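Local coordinates for protein TetR family transcriptional repressor LfrR (Mycobacterium smegmatis, PDB 2WGB) that represses transcription of the lfrRA operon by binding directly to the promoter region upstream of lfrR through an N-terminal helix-turn-helix domain of the TetR family, at residues F105-P110 / Y121-D126; D69-A74 / L97-I102; E76-T81 / R90-S95; A128-L133 / W147-F152. All blocks are in the same frame, centred on the assembly; numbering follows the deposited sequence.

Contact 1 (F105-P110 / Y121-D126); sequences FVYYEP and YFDIGD
Phe105 and Phe122 both carry CG anti to their own carbonyl carbon (chi1 -66° and -67°), and these torsions bring the two rings together edge-to-face. The CD2-CE2 edge of Phe122 points at one face of Phe105 near its rim, with planes at 89° and centroids 5.5 Å apart. Ile124 extends its chain beside this pair, and its CD1 rests 3.8 Å from Phe105 CB. Farther along, the backbones join directly: Tyr107 N donates to Ile124 O at 3.0 Å. The same carbonyl oxygen receives a second bond from a water that is itself bound by Tyr108 N. Another water bridges Phe105 O and Ile124 N, so both polar backbone atoms of Ile124 are satisfied. Asp123 leaves helix 116-122 with positive phi; in the conformer given, the edge of the Tyr107 ring comes doubtfully close to its OD1. At the far end Asp126 turns to helix 147-164, forming a salt bridge with Arg149 and a hydrogen bond with Trp153. Helix 10-29 supplies Met24 against both phenylalanines, helix 56-78 lays Leu63 on Phe122, and Val106 packs on Trp153 of helix 147-164.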
loop_
_atom_site.group_PDB
_atom_site.type_symbol
_atom_site.label_atom_id
_atom_site.label_comp_id
_atom_site.label_asym_id
_atom_site.label_seq_id
_atom_site.Cartn_x
_atom_site.Cartn_y
_atom_site.Cartn_z
ATOM N N PHE A 105 2.537 1.882 6.613
ATOM C CA PHE A 105 2.238 3.118 7.345
ATOM C C PHE A 105 3.211 4.278 7.147
ATOM O O PHE A 105 3.085 5.311 7.812
ATOM C CB PHE A 105 2.061 2.820 8.843
ATOM C CG PHE A 105 0.848 1.974 9.133
ATOM C CD1 PHE A 105 -0.371 2.563 9.430
ATOM C CD2 PHE A 105 0.922 0.587 9.074
ATOM C CE1 PHE A 105 -1.501 1.781 9.674
ATOM C CE2 PHE A 105 -0.198 -0.195 9.320
ATOM C CZ PHE A 105 -1.410 0.405 9.618
ATOM N N VAL A 106 4.164 4.129 6.232
ATOM C CA VAL A 106 5.153 5.197 5.981
ATOM C C VAL A 106 4.441 6.536 5.700
ATOM O O VAL A 106 3.503 6.600 4.904
ATOM C CB VAL A 106 6.132 4.789 4.847
ATOM C CG1 VAL A 106 7.030 5.944 4.437
ATOM C CG2 VAL A 106 6.969 3.587 5.303
ATOM N N TYR A 107 4.888 7.596 6.370
ATOM C CA TYR A 107 4.177 8.879 6.354
ATOM C C TYR A 107 4.020 9.459 4.943
ATOM O O TYR A 107 2.939 9.912 4.571
ATOM C CB TYR A 107 4.883 9.900 7.259
ATOM C CG TYR A 107 3.965 10.905 7.953
ATOM C CD1 TYR A 107 4.354 11.512 9.137
ATOM C CD2 TYR A 107 2.715 11.229 7.437
ATOM C CE1 TYR A 107 3.533 12.419 9.790
ATOM C CE2 TYR A 107 1.879 12.148 8.088
ATOM C CZ TYR A 107 2.301 12.735 9.267
ATOM O OH TYR A 107 1.502 13.646 9.932
ATOM N N TYR A 108 5.086 9.432 4.154
ATOM C CA TYR A 108 5.058 10.068 2.832
ATOM C C TYR A 108 4.160 9.364 1.805
ATOM O O TYR A 108 3.598 10.012 0.909
ATOM C CB TYR A 108 6.481 10.201 2.272
ATOM C CG TYR A 108 6.565 11.083 1.043
ATOM C CD1 TYR A 108 6.700 10.534 -0.225
ATOM C CD2 TYR A 108 6.501 12.468 1.150
ATOM C CE1 TYR A 108 6.779 11.340 -1.351
ATOM C CE2 TYR A 108 6.578 13.283 0.021
ATOM C CZ TYR A 108 6.717 12.705 -1.225
ATOM O OH TYR A 108 6.801 13.495 -2.351
ATOM N N GLU A 109 4.006 8.053 1.945
ATOM C CA GLU A 109 3.303 7.250 0.939
ATOM C C GLU A 109 2.642 6.050 1.629
ATOM O O GLU A 109 3.107 4.917 1.504
ATOM C CB GLU A 109 4.314 6.796 -0.133
ATOM C CG GLU A 109 3.809 5.814 -1.232
ATOM C CD GLU A 109 3.043 6.491 -2.359
ATOM O OE1 GLU A 109 3.253 7.698 -2.603
ATOM O OE2 GLU A 109 2.225 5.813 -3.011
ATOM N N PRO A 110 1.577 6.303 2.401
ATOM C CA PRO A 110 0.909 5.208 3.112
ATOM C C PRO A 110 0.139 4.322 2.142
ATOM O O PRO A 110 -0.311 4.784 1.083
ATOM C CB PRO A 110 -0.096 5.918 4.025
ATOM C CG PRO A 110 0.125 7.411 3.816
ATOM C CD PRO A 110 0.841 7.569 2.520
ATOM N N TYR A 121 -0.044 9.175 13.431
ATOM C CA TYR A 121 0.300 8.852 14.814
ATOM C C TYR A 121 1.670 8.150 14.919
ATOM O O TYR A 121 2.520 8.534 15.721
ATOM C CB TYR A 121 -0.803 7.983 15.454
ATOM C CG TYR A 121 -0.464 7.549 16.869
ATOM C CD1 TYR A 121 -0.538 8.445 17.925
ATOM C CD2 TYR A 121 -0.038 6.255 17.137
ATOM C CE1 TYR A 121 -0.216 8.059 19.216
ATOM C CE2 TYR A 121 0.284 5.860 18.418
ATOM C CZ TYR A 121 0.191 6.760 19.452
ATOM O OH TYR A 121 0.511 6.358 20.729
ATOM N N PHE A 122 1.873 7.115 14.114
ATOM C CA PHE A 122 3.168 6.445 14.061
ATOM C C PHE A 122 4.298 7.361 13.580
ATOM O O PHE A 122 5.422 7.247 14.070
ATOM C CB PHE A 122 3.103 5.200 13.178
ATOM C CG PHE A 122 2.239 4.095 13.747
ATOM C CD1 PHE A 122 2.319 3.755 15.094
ATOM C CD2 PHE A 122 1.361 3.408 12.939
ATOM C CE1 PHE A 122 1.521 2.744 15.626
ATOM C CE2 PHE A 122 0.551 2.399 13.463
ATOM C CZ PHE A 122 0.638 2.068 14.805
ATOM N N ASP A 123 4.001 8.224 12.607
ATOM C CA ASP A 123 4.970 9.223 12.106
ATOM C C ASP A 123 6.308 8.565 11.727
ATOM O O ASP A 123 7.335 8.754 12.386
ATOM C CB ASP A 123 5.165 10.337 13.140
ATOM C CG ASP A 123 5.836 11.577 12.560
ATOM O OD1 ASP A 123 6.205 11.565 11.366
ATOM O OD2 ASP A 123 5.997 12.564 13.317
ATOM N N ILE A 124 6.271 7.804 10.638
ATOM C CA ILE A 124 7.413 7.035 10.161
ATOM C C ILE A 124 8.036 7.740 8.951
ATOM O O ILE A 124 7.445 7.748 7.863
ATOM C CB ILE A 124 6.942 5.616 9.742
ATOM C CG1 ILE A 124 6.274 4.896 10.920
ATOM C CG2 ILE A 124 8.108 4.779 9.217
ATOM C CD1 ILE A 124 5.399 3.696 10.476
ATOM N N GLY A 125 9.214 8.334 9.136
ATOM C CA GLY A 125 9.877 9.060 8.060
ATOM C C GLY A 125 10.795 8.186 7.221
ATOM O O GLY A 125 10.815 6.966 7.397
ATOM N N ASP A 126 11.558 8.793 6.308
ATOM C CA ASP A 126 12.340 7.987 5.365
ATOM C C ASP A 126 13.553 8.705 4.761
ATOM O O ASP A 126 13.965 8.381 3.653
ATOM C CB ASP A 126 11.415 7.495 4.230
ATOM C CG ASP A 126 10.902 8.635 3.362
ATOM O OD1 ASP A 126 11.012 9.810 3.787
ATOM O OD2 ASP A 126 10.402 8.375 2.246
HETATM O O HOH W 1 3.765 7.300 9.307
HETATM O O HOH W 2 7.695 9.133 5.269
#

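Contact 2 (D69-A74 / L97-I102); sequences DLSNAA and LDLGPI
Leu70 and Leu99 mark the closest backbone approach, their CA atoms 7.2 Å apart, where regular helix 69-74 faces a type I turn from Leu97 to Gly100. Leu99 reaches across this gap with its two methyl branches divided between successive turns of the helix. CD2 lies against Leu70, 3.7 Å from CB and equally near the carbonyl oxygen, while CD1 sits beside Ala74 CB at 4.1 Å. With CG anti to the carbonyl carbon (chi1 -69°) and chi2 extended, the end of Leu99 comes nearer the helix than its first bond would suggest. Gly100 follows with positive phi. The contact ties the long helix 56-78, which leads from the N-terminal DNA-binding part of a TetR repressor into its all-helical C-terminal domain, to the chain that follows helix 85-97. Ile102 completes the contact: its CD1 meets Leu70 CD1 at 3.9 Å, the two side chains crossing at about a right angle, and its CG2 approaches Ser71 OG. That hydroxyl makes a weak hydrogen bond back to Val67 O of its own helix. Helix 10-29 borders the same patch, with Asp21 touching Leu70 and Met24 touching both Pro101 and Ile102.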
loop_
_atom_site.group_PDB
_atom_site.type_symbol
_atom_site.label_atom_id
_atom_site.label_comp_id
_atom_site.label_asym_id
_atom_site.label_seq_id
_atom_site.Cartn_x
_atom_site.Cartn_y
_atom_site.Cartn_z
ATOM N N ASP A 69 11.521 1.480 17.346
ATOM C CA ASP A 69 12.688 0.657 17.681
ATOM C C ASP A 69 13.066 -0.300 16.540
ATOM O O ASP A 69 14.245 -0.438 16.206
ATOM C CB ASP A 69 12.442 -0.152 18.974
ATOM C CG ASP A 69 12.389 0.727 20.231
ATOM O OD1 ASP A 69 12.767 1.912 20.167
ATOM O OD2 ASP A 69 11.967 0.226 21.290
ATOM N N LEU A 70 12.072 -0.970 15.952
ATOM C CA LEU A 70 12.315 -1.875 14.821
ATOM C C LEU A 70 12.872 -1.138 13.603
ATOM O O LEU A 70 13.827 -1.592 12.971
ATOM C CB LEU A 70 11.033 -2.624 14.407
ATOM C CG LEU A 70 10.518 -3.706 15.376
ATOM C CD1 LEU A 70 9.197 -4.306 14.880
ATOM C CD2 LEU A 70 11.559 -4.807 15.597
ATOM N N SER A 71 12.251 -0.018 13.258
ATOM C CA SER A 71 12.702 0.784 12.116
ATOM C C SER A 71 14.107 1.325 12.343
ATOM O O SER A 71 14.914 1.377 11.406
ATOM C CB SER A 71 11.745 1.950 11.842
ATOM O OG SER A 71 10.524 1.478 11.281
ATOM N N ASN A 72 14.388 1.756 13.572
ATOM C CA ASN A 72 15.713 2.275 13.909
ATOM C C ASN A 72 16.800 1.224 13.766
ATOM O O ASN A 72 17.872 1.487 13.206
ATOM C CB ASN A 72 15.762 2.812 15.340
ATOM C CG ASN A 72 17.110 3.439 15.664
ATOM O OD1 ASN A 72 17.446 4.497 15.131
ATOM N ND2 ASN A 72 17.898 2.777 16.518
ATOM N N ALA A 73 16.541 0.036 14.303
ATOM C CA ALA A 73 17.501 -1.059 14.196
ATOM C C ALA A 73 17.690 -1.469 12.735
ATOM O O ALA A 73 18.800 -1.773 12.302
ATOM C CB ALA A 73 17.060 -2.258 15.048
ATOM N N ALA A 74 16.603 -1.471 11.974
ATOM C CA ALA A 74 16.664 -1.845 10.569
ATOM C C ALA A 74 17.531 -0.872 9.775
ATOM O O ALA A 74 18.356 -1.283 8.968
ATOM C CB ALA A 74 15.246 -1.900 9.963
ATOM N N LEU A 97 11.550 -5.063 3.918
ATOM C CA LEU A 97 10.697 -6.234 3.776
ATOM C C LEU A 97 10.566 -6.968 5.103
ATOM O O LEU A 97 9.482 -7.446 5.444
ATOM C CB LEU A 97 11.209 -7.172 2.681
ATOM C CG LEU A 97 10.194 -8.192 2.154
ATOM C CD1 LEU A 97 9.001 -7.493 1.518
ATOM C CD2 LEU A 97 10.848 -9.148 1.162
ATOM N N ASP A 98 11.658 -7.049 5.861
ATOM C CA ASP A 98 11.616 -7.701 7.173
ATOM C C ASP A 98 10.823 -6.937 8.237
ATOM O O ASP A 98 10.523 -7.485 9.296
ATOM C CB ASP A 98 13.031 -7.961 7.693
ATOM C CG ASP A 98 13.750 -9.026 6.896
ATOM O OD1 ASP A 98 13.077 -9.766 6.145
ATOM O OD2 ASP A 98 14.982 -9.121 7.020
ATOM N N LEU A 99 10.508 -5.673 7.976
ATOM C CA LEU A 99 9.615 -4.907 8.870
ATOM C C LEU A 99 8.132 -5.257 8.689
ATOM O O LEU A 99 7.280 -4.815 9.466
ATOM C CB LEU A 99 9.814 -3.401 8.679
ATOM C CG LEU A 99 11.176 -2.898 9.185
ATOM C CD1 LEU A 99 11.394 -1.443 8.766
ATOM C CD2 LEU A 99 11.280 -3.068 10.706
ATOM N N GLY A 100 7.811 -6.063 7.681
ATOM C CA GLY A 100 6.433 -6.512 7.530
ATOM C C GLY A 100 5.452 -5.363 7.317
ATOM O O GLY A 100 5.679 -4.503 6.485
ATOM N N PRO A 101 4.347 -5.348 8.076
ATOM C CA PRO A 101 3.262 -4.389 7.816
ATOM C C PRO A 101 3.630 -2.941 8.141
ATOM O O PRO A 101 2.888 -2.031 7.772
ATOM C CB PRO A 101 2.139 -4.877 8.742
ATOM C CG PRO A 101 2.890 -5.580 9.878
ATOM C CD PRO A 101 4.011 -6.286 9.164
ATOM N N ILE A 102 4.744 -2.726 8.833
ATOM C CA ILE A 102 5.211 -1.364 9.102
ATOM C C ILE A 102 5.322 -0.540 7.808
ATOM O O ILE A 102 5.035 0.661 7.806
ATOM C CB ILE A 102 6.551 -1.382 9.877
ATOM C CG1 ILE A 102 6.307 -1.856 11.318
ATOM C CG2 ILE A 102 7.226 -0.005 9.854
ATOM C CD1 ILE A 102 7.589 -2.039 12.156
#

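Contact 3 (E76-T81 / R90-S95); sequences ERADPT and RRVVES
Hydrogen bonds from Arg91 to the end of helix 56-78 form the polar half of this contact. NE gives a nearly straight bond of 2.7 Å to Ala78 O, and NH2 reaches Asp79 O at 2.9 Å; both oxygens lie close to the guanidinium plane, at its edge. The NH2 donor stands above the Asp79 carbonyl plane, 50° out of it, and a further weak bond joins NH2 to Ala78 O. A bend at chi3 (-58°) turns the guanidinium back onto these carbonyls, and NH2 also bonds to Ser82 O. Asp79 OD2, 4.5 Å from Arg91 NH2 and well out of the guanidinium plane, can add at most a general charge attraction, while OD1 is held by Ser82 OG. Apolar contacts make up the other half. Val92 CG2 touches both Pro80 CB at 3.9 Å and Ala78 CB at 4.2 Å. Ala78 CB also lies beside Ser95, whose hydroxyl bonds to Val92 O within its own helix. Asp79 adopts positive phi directly after the helix, and Pro80 follows. Ala78 O, at the helix end, and Asp79 O, just past it, are thus bound by an arginine of the following helix, securing the connection between consecutive helices 56-78 and 85-97 of the all-helical C-terminal domain.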
loop_
_atom_site.group_PDB
_atom_site.type_symbol
_atom_site.label_atom_id
_atom_site.label_comp_id
_atom_site.label_asym_id
_atom_site.label_seq_id
_atom_site.Cartn_x
_atom_site.Cartn_y
_atom_site.Cartn_z
ATOM N N GLU A 76 19.868 1.241 10.846
ATOM C CA GLU A 76 21.262 1.202 11.305
ATOM C C GLU A 76 21.986 -0.018 10.757
ATOM O O GLU A 76 23.142 0.060 10.344
ATOM C CB GLU A 76 21.346 1.250 12.838
ATOM C CG GLU A 76 20.735 2.526 13.416
ATOM C CD GLU A 76 21.452 3.042 14.649
ATOM O OE1 GLU A 76 21.813 2.222 15.525
ATOM O OE2 GLU A 76 21.647 4.277 14.742
ATOM N N ARG A 77 21.288 -1.146 10.733
ATOM C CA ARG A 77 21.838 -2.375 10.177
ATOM C C ARG A 77 21.954 -2.359 8.644
ATOM O O ARG A 77 22.824 -3.026 8.081
ATOM C CB ARG A 77 21.015 -3.573 10.640
ATOM C CG ARG A 77 21.323 -4.860 9.899
ATOM C CD ARG A 77 21.016 -6.060 10.761
ATOM N NE ARG A 77 20.966 -7.299 9.992
ATOM C CZ ARG A 77 20.637 -8.475 10.512
ATOM N NH1 ARG A 77 20.336 -8.560 11.801
ATOM N NH2 ARG A 77 20.607 -9.561 9.750
ATOM N N ALA A 78 21.088 -1.607 7.969
ATOM C CA ALA A 78 21.178 -1.481 6.510
ATOM C C ALA A 78 22.379 -0.641 6.075
ATOM O O ALA A 78 22.907 -0.835 4.984
ATOM C CB ALA A 78 19.891 -0.901 5.925
ATOM N N ASP A 79 22.808 0.288 6.928
ATOM C CA ASP A 79 23.972 1.127 6.627
ATOM C C ASP A 79 23.916 1.688 5.199
ATOM O O ASP A 79 24.849 1.496 4.414
ATOM C CB ASP A 79 25.260 0.315 6.828
ATOM C CG ASP A 79 26.515 1.156 6.687
ATOM O OD1 ASP A 79 26.425 2.398 6.822
ATOM O OD2 ASP A 79 27.594 0.573 6.435
ATOM N N PRO A 80 22.830 2.408 4.869
ATOM C CA PRO A 80 22.506 2.837 3.498
ATOM C C PRO A 80 23.547 3.771 2.870
ATOM O O PRO A 80 23.644 3.828 1.651
ATOM C CB PRO A 80 21.193 3.619 3.658
ATOM C CG PRO A 80 20.804 3.521 5.078
ATOM C CD PRO A 80 21.957 3.038 5.876
ATOM N N THR A 81 24.302 4.503 3.681
ATOM C CA THR A 81 25.201 5.518 3.135
ATOM C C THR A 81 26.577 4.985 2.745
ATOM O O THR A 81 27.337 5.675 2.078
ATOM C CB THR A 81 25.391 6.692 4.111
ATOM O OG1 THR A 81 26.082 6.232 5.278
ATOM C CG2 THR A 81 24.040 7.278 4.516
ATOM N N ARG A 90 20.051 -2.873 -1.951
ATOM C CA ARG A 90 19.575 -4.217 -1.654
ATOM C C ARG A 90 19.419 -4.449 -0.152
ATOM O O ARG A 90 18.443 -5.040 0.292
ATOM C CB ARG A 90 20.489 -5.292 -2.254
ATOM C CG ARG A 90 20.067 -6.694 -1.832
ATOM C CD ARG A 90 20.903 -7.802 -2.464
ATOM N NE ARG A 90 20.239 -9.092 -2.295
ATOM C CZ ARG A 90 19.515 -9.685 -3.236
ATOM N NH1 ARG A 90 19.377 -9.113 -4.422
ATOM N NH2 ARG A 90 18.934 -10.853 -2.995
ATOM N N ARG A 91 20.394 -3.995 0.632
ATOM C CA ARG A 91 20.290 -4.076 2.088
ATOM C C ARG A 91 19.065 -3.309 2.601
ATOM O O ARG A 91 18.371 -3.769 3.499
ATOM C CB ARG A 91 21.559 -3.538 2.777
ATOM C CG ARG A 91 22.819 -4.360 2.527
ATOM C CD ARG A 91 23.921 -4.033 3.540
ATOM N NE ARG A 91 24.272 -2.620 3.514
ATOM C CZ ARG A 91 25.190 -2.085 2.718
ATOM N NH1 ARG A 91 25.876 -2.840 1.876
ATOM N NH2 ARG A 91 25.422 -0.789 2.771
ATOM N N VAL A 92 18.815 -2.135 2.035
ATOM C CA VAL A 92 17.624 -1.360 2.379
ATOM C C VAL A 92 16.320 -2.122 2.077
ATOM O O VAL A 92 15.451 -2.280 2.949
ATOM C CB VAL A 92 17.640 0.013 1.674
ATOM C CG1 VAL A 92 16.243 0.657 1.688
ATOM C CG2 VAL A 92 18.663 0.918 2.339
ATOM N N VAL A 93 16.195 -2.610 0.847
ATOM C CA VAL A 93 15.033 -3.426 0.478
ATOM C C VAL A 93 14.826 -4.610 1.433
ATOM O O VAL A 93 13.716 -4.843 1.913
ATOM C CB VAL A 93 15.167 -3.967 -0.953
ATOM C CG1 VAL A 93 14.056 -4.990 -1.246
ATOM C CG2 VAL A 93 15.151 -2.819 -1.963
ATOM N N GLU A 94 15.892 -5.364 1.700
ATOM C CA GLU A 94 15.809 -6.504 2.610
ATOM C C GLU A 94 15.349 -6.075 4.002
ATOM O O GLU A 94 14.524 -6.747 4.641
ATOM C CB GLU A 94 17.172 -7.221 2.711
ATOM C CG GLU A 94 17.719 -7.695 1.364
ATOM C CD GLU A 94 19.125 -8.291 1.438
ATOM O OE1 GLU A 94 19.975 -7.767 2.194
ATOM O OE2 GLU A 94 19.382 -9.276 0.716
ATOM N N SER A 95 15.910 -4.973 4.483
ATOM C CA SER A 95 15.599 -4.470 5.818
ATOM C C SER A 95 14.128 -4.041 5.941
ATOM O O SER A 95 13.491 -4.274 6.969
ATOM C CB SER A 95 16.540 -3.308 6.197
ATOM O OG SER A 95 16.183 -2.093 5.545
#

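Contact 4 (A128-L133 / W147-F152); sequences AIVEVL and WARRVF
Ile129 opens the contact by placing CG2 over one face of the Phe152 ring, a CH-pi interaction with the methyl 4.0 Å from the centroid and 27° off the ring normal. Its closest ring atom is Phe152 CE2, at 3.6 Å from CG2. Phe152 presents this face with CG anti to the backbone N (chi1 170°), the ring reaching across the gap between the helices. Val130, at the nearest backbone approach, lays CG2 alongside the extended chain of Arg149, 3.6 Å from CD in the conformer given. The arginine runs straight from CG to NE past the valine, which lies obliquely to its guanidinium; the charged end goes on to Asp126 and to a cation-pi contact with Tyr108. One turn later Leu133 fills the angle between the helices. Its CD1 lies 3.9 Å from Phe152 CB, equally close to Arg149 CA, and near Ala148 O, while CD2 borders Phe152 CD1. Val92 of helix 85-97 packs on both Ile129 and Phe152, and Ala148 and Val151 touch the second subunit. The segment axes stand 9.9 Å apart at closest approach, at 114° between their N-to-C directions. Helix 127-135 thus packs steeply across helix 147-164, which also meets the second subunit, consistent with the helical dimerisation region of TetR repressors.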
loop_
_atom_site.group_PDB
_atom_site.type_symbol
_atom_site.label_atom_id
_atom_site.label_comp_id
_atom_site.label_asym_id
_atom_site.label_seq_id
_atom_site.Cartn_x
_atom_site.Cartn_y
_atom_site.Cartn_z
ATOM N N ALA A 128 16.909 8.634 5.244
ATOM C CA ALA A 128 18.094 7.856 4.881
ATOM C C ALA A 128 17.847 7.089 3.584
ATOM O O ALA A 128 18.740 6.939 2.752
ATOM C CB ALA A 128 18.494 6.886 6.014
ATOM N N ILE A 129 16.624 6.609 3.414
ATOM C CA ILE A 129 16.245 5.910 2.195
ATOM C C ILE A 129 16.122 6.849 0.988
ATOM O O ILE A 129 16.584 6.526 -0.107
ATOM C CB ILE A 129 14.948 5.081 2.425
ATOM C CG1 ILE A 129 15.278 3.868 3.296
ATOM C CG2 ILE A 129 14.332 4.659 1.105
ATOM C CD1 ILE A 129 14.090 3.255 4.009
ATOM N N VAL A 130 15.520 8.017 1.185
ATOM C CA VAL A 130 15.513 9.049 0.152
ATOM C C VAL A 130 16.932 9.335 -0.336
ATOM O O VAL A 130 17.172 9.505 -1.532
ATOM C CB VAL A 130 14.902 10.381 0.674
ATOM C CG1 VAL A 130 15.079 11.489 -0.347
ATOM C CG2 VAL A 130 13.422 10.197 1.016
ATOM N N GLU A 131 17.874 9.396 0.595
ATOM C CA GLU A 131 19.247 9.733 0.227
ATOM C C GLU A 131 19.940 8.622 -0.572
ATOM O O GLU A 131 20.696 8.909 -1.495
ATOM C CB GLU A 131 20.066 10.131 1.450
ATOM C CG GLU A 131 19.640 11.476 2.067
ATOM C CD GLU A 131 19.613 12.623 1.054
ATOM O OE1 GLU A 131 20.552 12.727 0.228
ATOM O OE2 GLU A 131 18.652 13.428 1.087
ATOM N N VAL A 132 19.669 7.366 -0.240
ATOM C CA VAL A 132 20.211 6.271 -1.047
ATOM C C VAL A 132 19.615 6.271 -2.453
ATOM O O VAL A 132 20.327 6.042 -3.432
ATOM C CB VAL A 132 20.081 4.872 -0.368
ATOM C CG1 VAL A 132 18.637 4.407 -0.322
ATOM C CG2 VAL A 132 20.938 3.843 -1.108
ATOM N N LEU A 133 18.318 6.557 -2.566
ATOM C CA LEU A 133 17.675 6.662 -3.885
ATOM C C LEU A 133 18.282 7.779 -4.725
ATOM O O LEU A 133 18.465 7.638 -5.942
ATOM C CB LEU A 133 16.163 6.891 -3.753
ATOM C CG LEU A 133 15.367 5.744 -3.134
ATOM C CD1 LEU A 133 13.943 6.212 -2.800
ATOM C CD2 LEU A 133 15.353 4.502 -4.045
ATOM N N TRP A 147 9.024 11.527 -6.988
ATOM C CA TRP A 147 8.515 10.349 -7.697
ATOM C C TRP A 147 9.218 9.027 -7.332
ATOM O O TRP A 147 8.565 8.014 -7.052
ATOM C CB TRP A 147 8.531 10.565 -9.211
ATOM C CG TRP A 147 7.958 9.387 -9.961
ATOM C CD1 TRP A 147 8.648 8.454 -10.669
ATOM C CD2 TRP A 147 6.572 9.018 -10.049
ATOM N NE1 TRP A 147 7.782 7.527 -11.203
ATOM C CE2 TRP A 147 6.500 7.854 -10.839
ATOM C CE3 TRP A 147 5.386 9.564 -9.541
ATOM C CZ2 TRP A 147 5.286 7.216 -11.133
ATOM C CZ3 TRP A 147 4.180 8.931 -9.833
ATOM C CH2 TRP A 147 4.145 7.766 -10.621
ATOM N N ALA A 148 10.546 9.034 -7.336
ATOM C CA ALA A 148 11.313 7.840 -6.996
ATOM C C ALA A 148 10.948 7.330 -5.613
ATOM O O ALA A 148 10.791 6.132 -5.397
ATOM C CB ALA A 148 12.813 8.123 -7.080
ATOM N N ARG A 149 10.813 8.240 -4.661
ATOM C CA ARG A 149 10.435 7.921 -3.290
ATOM C C ARG A 149 9.064 7.234 -3.235
ATOM O O ARG A 149 8.853 6.262 -2.516
ATOM C CB ARG A 149 10.386 9.239 -2.525
ATOM C CG ARG A 149 10.155 9.168 -1.038
ATOM C CD ARG A 149 10.182 10.609 -0.531
ATOM N NE ARG A 149 10.072 10.743 0.915
ATOM C CZ ARG A 149 9.867 11.907 1.522
ATOM N NH1 ARG A 149 9.736 13.018 0.804
ATOM N NH2 ARG A 149 9.784 11.969 2.833
ATOM N N ARG A 150 8.115 7.789 -3.996
ATOM C CA ARG A 150 6.761 7.223 -4.034
ATOM C C ARG A 150 6.759 5.813 -4.618
ATOM O O ARG A 150 6.095 4.916 -4.096
ATOM C CB ARG A 150 5.810 8.112 -4.836
ATOM C CG ARG A 150 5.485 9.454 -4.173
ATOM C CD ARG A 150 4.184 10.034 -4.725
ATOM N NE ARG A 150 3.938 11.381 -4.215
ATOM C CZ ARG A 150 3.426 11.642 -3.020
ATOM N NH1 ARG A 150 3.090 10.642 -2.205
ATOM N NH2 ARG A 150 3.247 12.901 -2.641
ATOM N N VAL A 151 7.494 5.622 -5.706
ATOM C CA VAL A 151 7.589 4.324 -6.360
ATOM C C VAL A 151 8.264 3.308 -5.448
ATOM O O VAL A 151 7.832 2.162 -5.351
ATOM C CB VAL A 151 8.346 4.432 -7.718
ATOM C CG1 VAL A 151 8.701 3.032 -8.282
ATOM C CG2 VAL A 151 7.506 5.212 -8.723
ATOM N N PHE A 152 9.334 3.721 -4.781
ATOM C CA PHE A 152 10.029 2.822 -3.879
ATOM C C PHE A 152 9.098 2.280 -2.802
ATOM O O PHE A 152 9.049 1.073 -2.571
ATOM C CB PHE A 152 11.241 3.497 -3.214
ATOM C CG PHE A 152 11.837 2.661 -2.097
ATOM C CD1 PHE A 152 12.776 1.673 -2.378
ATOM C CD2 PHE A 152 11.424 2.838 -0.779
ATOM C CE1 PHE A 152 13.305 0.875 -1.363
ATOM C CE2 PHE A 152 11.952 2.040 0.256
ATOM C CZ PHE A 152 12.895 1.063 -0.043
#

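Contact 1 is the most buried of the four; contacts 2, 3 and 4 are partly buried, and contact 4 lies farthest from the chain's centre. Contacts 2 and 3 share helix 56-78 and touch through Ala74 and Ser95, yet contact 2 is aliphatic whereas contact 3 adds arginine-to-carbonyl bonds at a helix end. Contact 1 instead combines a backbone bond, bridging waters and an aromatic pair. It meets contact 4 through salt bridges to the arginines of helix 147-164, and contact 2 by packing of Ile124 on Ile102. Val92 of contact 3 joins the apolar cluster of contact 4. Contacts 1 and 4 also reach the second subunit.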